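Local coordinates for DNA polymerase (Bacillus phage phi29, PDB 2PYJ), which copies the viral genome by protein-primed, strand-displacing DNA synthesis with high processivity and fidelity, and also carries a 3'-5' exonuclease activity, at a contact of chain A with DNA. Coordinates in Å, arbitrary orientation; residue numbers count along the deposited sequence, not the author numbering.

A contact of chain A with DNA. Residues 456, 500, 528-530, 538. With nucleotides of chain B.
Strands 499-506 and 523-530 of the polymerization region, with strand 452-456 and helix 535-538, meet the last two nucleotides of the primer, DA9 and DOC10 of chain B. DOC10 is a dideoxycytidine, lacks the 3'-hydroxyl and so cannot be extended. The grip is on the sugar-phosphate backbone, which fits a contact that need not depend on the primer sequence.

OP1 of the DA9 phosphate accepts from both Cys530 and Lys538. One bond comes from the backbone N of Cys530, 3.0 Å from OP1 and fairly straight, 156° at the hydrogen. The other comes from Lys538 NZ, 2.8 Å from the same OP1, and is also a salt bridge. Lys538 reaches the phosphate tip-on, its outstretched chain bringing NZ up to OP1. Its NZ makes a further, weak bond to the Val528 carbonyl O.

Tyr500 donates from its hydroxyl OH to OP1 of the DOC10 phosphate, at 2.6 Å. This OP1 lies at the ring edge, in plane. Lys529 CB packs over one ring face, near the rim, 3.5 Å above the plane. The Lys529 chain bends about CB-CG (chi2 -69°) and runs alongside the phosphates. Its ammonium NZ reaches OP2 of DOC10 through a water. Lys529 stabilises the primer terminus at the polymerization active site, and its positive charge may contribute.

Asp456 belongs to the YCDTD motif and is a ligand of the catalytic magnesium. Its CG lies anti to the backbone N (chi1 -168°), which brings the carboxylate beside the DOC10 sugar, CG 3.8 Å from C4'. Another water joins Asp456 OD2 to both O3' of DA9 and OP1 of DOC10. A third links the Asp456 carbonyl O to O5' of DOC10, 3.1 Å from the water oxygen.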
loop_
_atom_site.group_PDB
_atom_site.type_symbol
_atom_site.label_atom_id
_atom_site.label_comp_id
_atom_site.label_asym_id
_atom_site.label_seq_id
_atom_site.Cartn_x
_atom_site.Cartn_y
_atom_site.Cartn_z
ATOM N N ASP A 456 -0.022 -14.637 -7.773
ATOM C CA ASP A 456 -0.379 -13.576 -6.824
ATOM C C ASP A 456 -0.785 -12.315 -7.568
ATOM O O ASP A 456 0.055 -11.507 -7.951
ATOM C CB ASP A 456 0.740 -13.276 -5.815
ATOM C CG ASP A 456 0.255 -12.384 -4.652
ATOM O OD1 ASP A 456 -0.861 -11.793 -4.765
ATOM O OD2 ASP A 456 0.974 -12.280 -3.638
ATOM N N TYR A 500 7.269 -18.269 -0.416
ATOM C CA TYR A 500 8.032 -19.123 -1.343
ATOM C C TYR A 500 9.454 -18.650 -1.543
ATOM O O TYR A 500 9.765 -17.470 -1.338
ATOM C CB TYR A 500 7.319 -19.209 -2.705
ATOM C CG TYR A 500 7.230 -17.898 -3.472
ATOM C CD1 TYR A 500 8.244 -17.508 -4.343
ATOM C CD2 TYR A 500 6.121 -17.062 -3.337
ATOM C CE1 TYR A 500 8.163 -16.310 -5.066
ATOM C CE2 TYR A 500 6.028 -15.854 -4.045
ATOM C CZ TYR A 500 7.046 -15.488 -4.903
ATOM O OH TYR A 500 6.956 -14.306 -5.605
ATOM N N VAL A 528 13.788 -14.749 -1.386
ATOM C CA VAL A 528 12.751 -15.158 -0.426
ATOM C C VAL A 528 11.556 -14.217 -0.443
ATOM O O VAL A 528 11.707 -12.994 -0.280
ATOM C CB VAL A 528 13.292 -15.219 1.048
ATOM C CG1 VAL A 528 12.217 -15.756 1.971
ATOM C CG2 VAL A 528 14.524 -16.076 1.132
ATOM N N LYS A 529 10.369 -14.799 -0.611
ATOM C CA LYS A 529 9.112 -14.067 -0.548
ATOM C C LYS A 529 8.264 -14.642 0.570
ATOM O O LYS A 529 7.920 -15.814 0.555
ATOM C CB LYS A 529 8.374 -14.167 -1.879
ATOM C CG LYS A 529 9.096 -13.464 -3.008
ATOM C CD LYS A 529 9.081 -11.965 -2.835
ATOM C CE LYS A 529 9.716 -11.270 -4.031
ATOM N NZ LYS A 529 10.027 -9.852 -3.697
ATOM N N CYS A 530 7.961 -13.826 1.569
ATOM C CA CYS A 530 7.262 -14.320 2.743
ATOM C C CYS A 530 6.597 -13.175 3.472
ATOM O O CYS A 530 7.244 -12.458 4.238
ATOM C CB CYS A 530 8.225 -15.045 3.666
ATOM S SG CYS A 530 7.430 -15.889 5.012
ATOM N N LYS A 538 14.932 -12.850 6.668
ATOM C CA LYS A 538 15.121 -13.408 5.324
ATOM C C LYS A 538 16.575 -13.878 5.083
ATOM O O LYS A 538 16.791 -14.892 4.432
ATOM C CB LYS A 538 14.679 -12.417 4.246
ATOM C CG LYS A 538 13.180 -12.475 3.954
ATOM C CD LYS A 538 12.798 -11.443 2.916
ATOM C CE LYS A 538 11.307 -11.450 2.604
ATOM N NZ LYS A 538 11.053 -10.455 1.470
ATOM P P DA B 9 7.748 -9.716 0.757
ATOM O OP1 DA B 9 8.451 -11.008 0.597
ATOM O OP2 DA B 9 8.299 -8.493 0.140
ATOM O "O5'" DA B 9 6.248 -9.869 0.234
ATOM C "C5'" DA B 9 5.560 -11.110 0.263
ATOM C "C4'" DA B 9 4.498 -11.089 -0.797
ATOM O "O4'" DA B 9 3.403 -10.259 -0.348
ATOM C "C3'" DA B 9 4.975 -10.496 -2.105
ATOM O "O3'" DA B 9 4.453 -11.259 -3.185
ATOM C "C2'" DA B 9 4.398 -9.079 -2.119
ATOM C "C1'" DA B 9 3.115 -9.281 -1.322
ATOM N N9 DA B 9 2.652 -8.061 -0.672
ATOM C C8 DA B 9 3.411 -7.112 -0.036
ATOM N N7 DA B 9 2.718 -6.111 0.450
ATOM C C5 DA B 9 1.418 -6.425 0.129
ATOM C C6 DA B 9 0.201 -5.756 0.363
ATOM N N6 DA B 9 0.135 -4.581 1.012
ATOM N N1 DA B 9 -0.936 -6.339 -0.109
ATOM C C2 DA B 9 -0.851 -7.515 -0.754
ATOM N N3 DA B 9 0.240 -8.234 -1.037
ATOM C C4 DA B 9 1.351 -7.628 -0.570
ATOM N N1 DOC B 10 0.917 -6.439 -3.712
ATOM C C2 DOC B 10 -0.140 -5.588 -3.326
ATOM N N3 DOC B 10 0.135 -4.416 -2.701
ATOM C C4 DOC B 10 1.404 -4.042 -2.440
ATOM C C5 DOC B 10 2.468 -4.859 -2.816
ATOM C C6 DOC B 10 2.195 -6.074 -3.458
ATOM O O2 DOC B 10 -1.324 -5.927 -3.556
ATOM N N4 DOC B 10 1.626 -2.872 -1.816
ATOM C "C1'" DOC B 10 0.572 -7.701 -4.384
ATOM C "C2'" DOC B 10 0.265 -7.416 -5.853
ATOM C "C3'" DOC B 10 1.392 -8.053 -6.624
ATOM C "C4'" DOC B 10 1.935 -9.096 -5.679
ATOM O "O4'" DOC B 10 1.661 -8.616 -4.341
ATOM C "C5'" DOC B 10 3.434 -9.305 -5.875
ATOM O "O5'" DOC B 10 3.654 -10.693 -5.717
ATOM P P DOC B 10 4.811 -11.279 -4.750
ATOM O OP1 DOC B 10 4.922 -12.730 -5.122
ATOM O OP2 DOC B 10 6.026 -10.405 -4.921
HETATM O O HOH W 1 2.987 -13.779 -3.368
HETATM O O HOH W 2 7.453 -8.328 -4.194
HETATM O O HOH W 3 2.818 -10.483 -8.646
#